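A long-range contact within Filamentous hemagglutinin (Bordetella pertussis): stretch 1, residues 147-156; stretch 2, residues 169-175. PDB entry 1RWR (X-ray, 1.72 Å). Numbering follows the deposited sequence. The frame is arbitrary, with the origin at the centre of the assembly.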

ATOM      1  N   ILE A 147       8.989   2.744  -3.419  1.00 11.97           N
ATOM      2  CA  ILE A 147       8.544   4.088  -3.206  1.00 13.02           C
ATOM      3  C   ILE A 147       9.721   4.974  -3.630  1.00 12.78           C
ATOM      4  O   ILE A 147      10.761   4.945  -3.004  1.00 12.77           O
ATOM      5  N   GLU A 148       9.538   5.686  -4.721  1.00 13.44           N
ATOM      6  CA  GLU A 148      10.533   6.605  -5.261  1.00 13.77           C
ATOM      7  C   GLU A 148      10.549   7.922  -4.516  1.00 13.40           C
ATOM      8  O   GLU A 148       9.741   8.182  -3.626  1.00 12.82           O
ATOM      9  N   ARG A 149      11.460   8.801  -4.906  1.00 13.85           N
ATOM     10  CA  ARG A 149      11.701  10.038  -4.163  1.00 15.35           C
ATOM     11  C   ARG A 149      10.500  10.958  -3.924  1.00 14.36           C
ATOM     12  O   ARG A 149      10.492  11.690  -2.947  1.00 15.34           O
ATOM     13  N   GLY A 150       9.505  10.940  -4.824  1.00 13.69           N
ATOM     14  CA  GLY A 150       8.276  11.728  -4.701  1.00 13.72           C
ATOM     15  C   GLY A 150       7.385  11.324  -3.535  1.00 13.70           C
ATOM     16  O   GLY A 150       6.595  12.140  -3.006  1.00 14.46           O
ATOM     17  N   GLY A 151       7.474  10.049  -3.148  1.00 12.74           N
ATOM     18  CA  GLY A 151       6.921   9.606  -1.891  1.00 12.41           C
ATOM     19  C   GLY A 151       5.432   9.369  -1.974  1.00 12.03           C
ATOM     20  O   GLY A 151       4.829   9.319  -3.072  1.00 11.28           O
ATOM     21  N   VAL A 152       4.858   9.208  -0.796  1.00 11.49           N
ATOM     22  CA  VAL A 152       3.432   8.978  -0.623  1.00 11.49           C
ATOM     23  C   VAL A 152       2.902   9.936   0.419  1.00 11.64           C
ATOM     24  O   VAL A 152       3.414  10.032   1.558  1.00 12.92           O
ATOM     25  N   ASN A 153       1.845  10.626   0.037  1.00 12.10           N
ATOM     26  CA  ASN A 153       1.016  11.410   0.952  1.00 12.23           C
ATOM     27  C   ASN A 153      -0.209  10.576   1.343  1.00 11.95           C
ATOM     28  O   ASN A 153      -1.132  10.442   0.565  1.00 12.50           O
ATOM     29  N   ALA A 154      -0.218  10.093   2.570  1.00 11.91           N
ATOM     30  CA  ALA A 154      -1.268   9.214   3.093  1.00 11.42           C
ATOM     31  C   ALA A 154      -2.420   9.942   3.826  1.00 12.70           C
ATOM     32  O   ALA A 154      -3.294   9.294   4.410  1.00 12.80           O
ATOM     33  N   THR A 155      -2.401  11.274   3.780  1.00 13.23           N
ATOM     34  CA  THR A 155      -3.358  12.093   4.486  1.00 14.29           C
ATOM     35  C   THR A 155      -4.766  11.640   4.119  1.00 15.07           C
ATOM     36  O   THR A 155      -5.083  11.518   2.932  1.00 15.34           O
ATOM     37  N   GLY A 156      -5.600  11.416   5.132  1.00 15.72           N
ATOM     38  CA  GLY A 156      -6.999  11.069   4.874  1.00 15.61           C
ATOM     39  C   GLY A 156      -7.315   9.585   4.878  1.00 15.22           C
ATOM     40  O   GLY A 156      -8.486   9.194   4.830  1.00 16.19           O
ATOM     41  N   LEU A 169      12.258   1.624   0.027  1.00 12.89           N
ATOM     42  CA  LEU A 169      11.724   2.898   0.487  1.00 12.27           C
ATOM     43  C   LEU A 169      12.749   3.987   0.225  1.00 12.62           C
ATOM     44  O   LEU A 169      13.694   4.153   1.005  1.00 12.66           O
ATOM     45  N   GLN A 170      12.553   4.693  -0.879  1.00 12.66           N
ATOM     46  CA  GLN A 170      13.463   5.752  -1.339  1.00 14.54           C
ATOM     47  C   GLN A 170      12.778   7.120  -1.438  1.00 14.24           C
ATOM     48  O   GLN A 170      13.250   8.039  -2.134  1.00 14.07           O
ATOM     49  N   GLY A 171      11.667   7.260  -0.707  1.00 13.43           N
ATOM     50  CA  GLY A 171      10.933   8.504  -0.603  1.00 13.12           C
ATOM     51  C   GLY A 171      10.055   8.426   0.630  1.00 12.96           C
ATOM     52  O   GLY A 171       9.845   7.330   1.164  1.00 13.75           O
ATOM     53  N   ALA A 172       9.573   9.572   1.089  1.00 12.74           N
ATOM     54  CA  ALA A 172       8.893   9.646   2.377  1.00 13.53           C
ATOM     55  C   ALA A 172       7.457   9.162   2.290  1.00 13.00           C
ATOM     56  O   ALA A 172       6.781   9.322   1.274  1.00 13.62           O
ATOM     57  N   VAL A 173       6.997   8.548   3.364  1.00 12.85           N
ATOM     58  CA  VAL A 173       5.597   8.180   3.506  1.00 13.22           C
ATOM     59  C   VAL A 173       5.116   8.928   4.721  1.00 13.66           C
ATOM     60  O   VAL A 173       5.655   8.734   5.824  1.00 14.37           O
ATOM     61  N   SER A 174       4.170   9.837   4.533  1.00 13.30           N
ATOM     62  CA  SER A 174       3.717  10.688   5.645  1.00 14.46           C
ATOM     63  C   SER A 174       2.329  11.201   5.419  1.00 13.92           C
ATOM     64  O   SER A 174       1.763  11.109   4.334  1.00 12.69           O
ATOM     65  N   SER A 175       1.752  11.747   6.466  1.00 14.83           N
ATOM     66  CA  SER A 175       0.569  12.528   6.313  1.00 15.36           C
ATOM     67  C   SER A 175       0.970  13.954   6.667  1.00 17.37           C
ATOM     68  O   SER A 175       1.931  14.183   7.395  1.00 15.74           O
TER

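This is a parallel β contact in two short ladders, with apolar side chains packed on one sheet face and polar groups and ordered waters serving the rest. The frame is backbone: Val152 N donates to Ala172 O (2.8 Å), Ser174 N to Val152 O (3.1 Å) and Ala154 N to Ser174 O (2.8 Å), all at 165° or better, while Gln170 N reaches Ile147 O (2.8 Å, 145°).

Ile147, Leu169, Val152 and Val173 share a face. Ile147 (m, m) sets CG1 3.8 Å from CD2 of Leu169 (m, t), and its CG2 lies 4.4 Å from Val173 CG2. Both valines are t; Val152 CB stands 4.3 Å from Val173 CG2, so this methyl meets both stretch 1 residues.

Asn153 (t) and Ser174 (p) occupy the other face. Asn153 ND2 donates to Thr155 OG1 (2.6 Å), and that OG1 sits 3.3 Å from Ser175 CA. Ser175 (m) brings OG to 3.9 Å from Ala154 CB.

Between the ladders, an ideal CB on Gly171 would fall 1.9 Å from Glu148 O, a clash; its CA instead makes a 3.3 Å CA-H...O contact with that oxygen. Water 1 donates to Arg149 O (2.6 Å) and accepts from Ala172 N (2.9 Å). Water 2 links Val152 O and Ser174 OG, each 3.1 Å from its oxygen.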

ATOM      1  CB  ILE A 147       8.152   4.347  -1.713  1.00 13.28           C
ATOM      2  CG1 ILE A 147       7.069   3.374  -1.222  1.00 16.63           C
ATOM      3  CG2 ILE A 147       7.701   5.779  -1.563  1.00 11.88           C
ATOM      4  CD1 ILE A 147       5.897   3.253  -2.098  1.00 19.94           C
ATOM      5  CB  GLU A 148      10.305   6.817  -6.769  1.00 14.35           C
ATOM      6  CG  GLU A 148      10.330   5.524  -7.559  1.00 15.11           C
ATOM      7  CD  GLU A 148      10.083   5.694  -9.039  1.00 19.43           C
ATOM      8  OE1 GLU A 148       9.706   6.813  -9.453  1.00 21.99           O
ATOM      9  OE2 GLU A 148      10.276   4.694  -9.801  1.00 20.60           O
ATOM     10  CB  ARG A 149      12.819  10.828  -4.854  1.00 16.69           C
ATOM     11  CG  ARG A 149      12.463  11.283  -6.226  1.00 21.82           C
ATOM     12  CD  ARG A 149      13.649  11.635  -7.093  1.00 28.64           C
ATOM     13  NE  ARG A 149      14.199  12.943  -6.768  1.00 33.19           N
ATOM     14  CZ  ARG A 149      15.178  13.159  -5.894  1.00 34.82           C
ATOM     15  NH1 ARG A 149      15.714  12.156  -5.211  1.00 37.38           N
ATOM     16  NH2 ARG A 149      15.632  14.391  -5.693  1.00 36.19           N
ATOM     17  CB  VAL A 152       3.105   7.522  -0.200  1.00 11.39           C
ATOM     18  CG1 VAL A 152       1.598   7.380   0.089  1.00 12.22           C
ATOM     19  CG2 VAL A 152       3.580   6.535  -1.244  1.00 12.34           C
ATOM     20  CB  ASN A 153       0.548  12.683   0.245  1.00 12.93           C
ATOM     21  CG  ASN A 153      -0.367  13.565   1.117  1.00 14.13           C
ATOM     22  OD1 ASN A 153      -1.025  14.506   0.586  1.00 21.34           O
ATOM     23  ND2 ASN A 153      -0.416  13.311   2.375  1.00 12.33           N
ATOM     24  CB  ALA A 154      -0.635   8.199   3.996  1.00 12.04           C
ATOM     25  CB  THR A 155      -3.173  13.528   4.109  1.00 14.19           C
ATOM     26  OG1 THR A 155      -1.827  13.927   4.440  1.00 12.88           O
ATOM     27  CG2 THR A 155      -4.090  14.432   4.982  1.00 15.34           C
ATOM     28  CB  LEU A 169      11.372   2.834   1.954  1.00 12.67           C
ATOM     29  CG  LEU A 169      10.383   1.730   2.354  1.00 12.65           C
ATOM     30  CD1 LEU A 169      10.347   1.518   3.851  1.00 15.14           C
ATOM     31  CD2 LEU A 169       8.988   2.034   1.751  1.00 14.89           C
ATOM     32  CB  GLN A 170      14.110   5.349  -2.653  1.00 15.59           C
ATOM     33  CG  GLN A 170      14.960   4.104  -2.505  1.00 18.88           C
ATOM     34  CD  GLN A 170      15.294   3.427  -3.825  1.00 23.06           C
ATOM     35  OE1 GLN A 170      15.073   3.974  -4.904  1.00 25.63           O
ATOM     36  NE2 GLN A 170      15.855   2.235  -3.731  1.00 24.52           N
ATOM     37  CB  ALA A 172       8.947  11.039   2.905  1.00 14.64           C
ATOM     38  CB  VAL A 173       5.466   6.694   3.702  1.00 12.41           C
ATOM     39  CG1 VAL A 173       4.019   6.284   3.931  1.00 14.55           C
ATOM     40  CG2 VAL A 173       6.040   5.975   2.496  1.00 15.05           C
ATOM     41  CB  SER A 174       4.636  11.904   5.836  1.00 15.82           C
ATOM     42  OG  SER A 174       4.480  12.722   4.700  1.00 19.56           O
ATOM     43  CB  SER A 175      -0.557  12.067   7.219  1.00 15.21           C
ATOM     44  OG  SER A 175      -0.922  10.717   6.945  1.00 15.30           O
TER
HETATM   45  O   HOH W   1       9.981  12.056  -0.414  1.00 20.07           O
HETATM   46  O   HOH W   2       5.633  12.224   1.833  1.00 30.35           O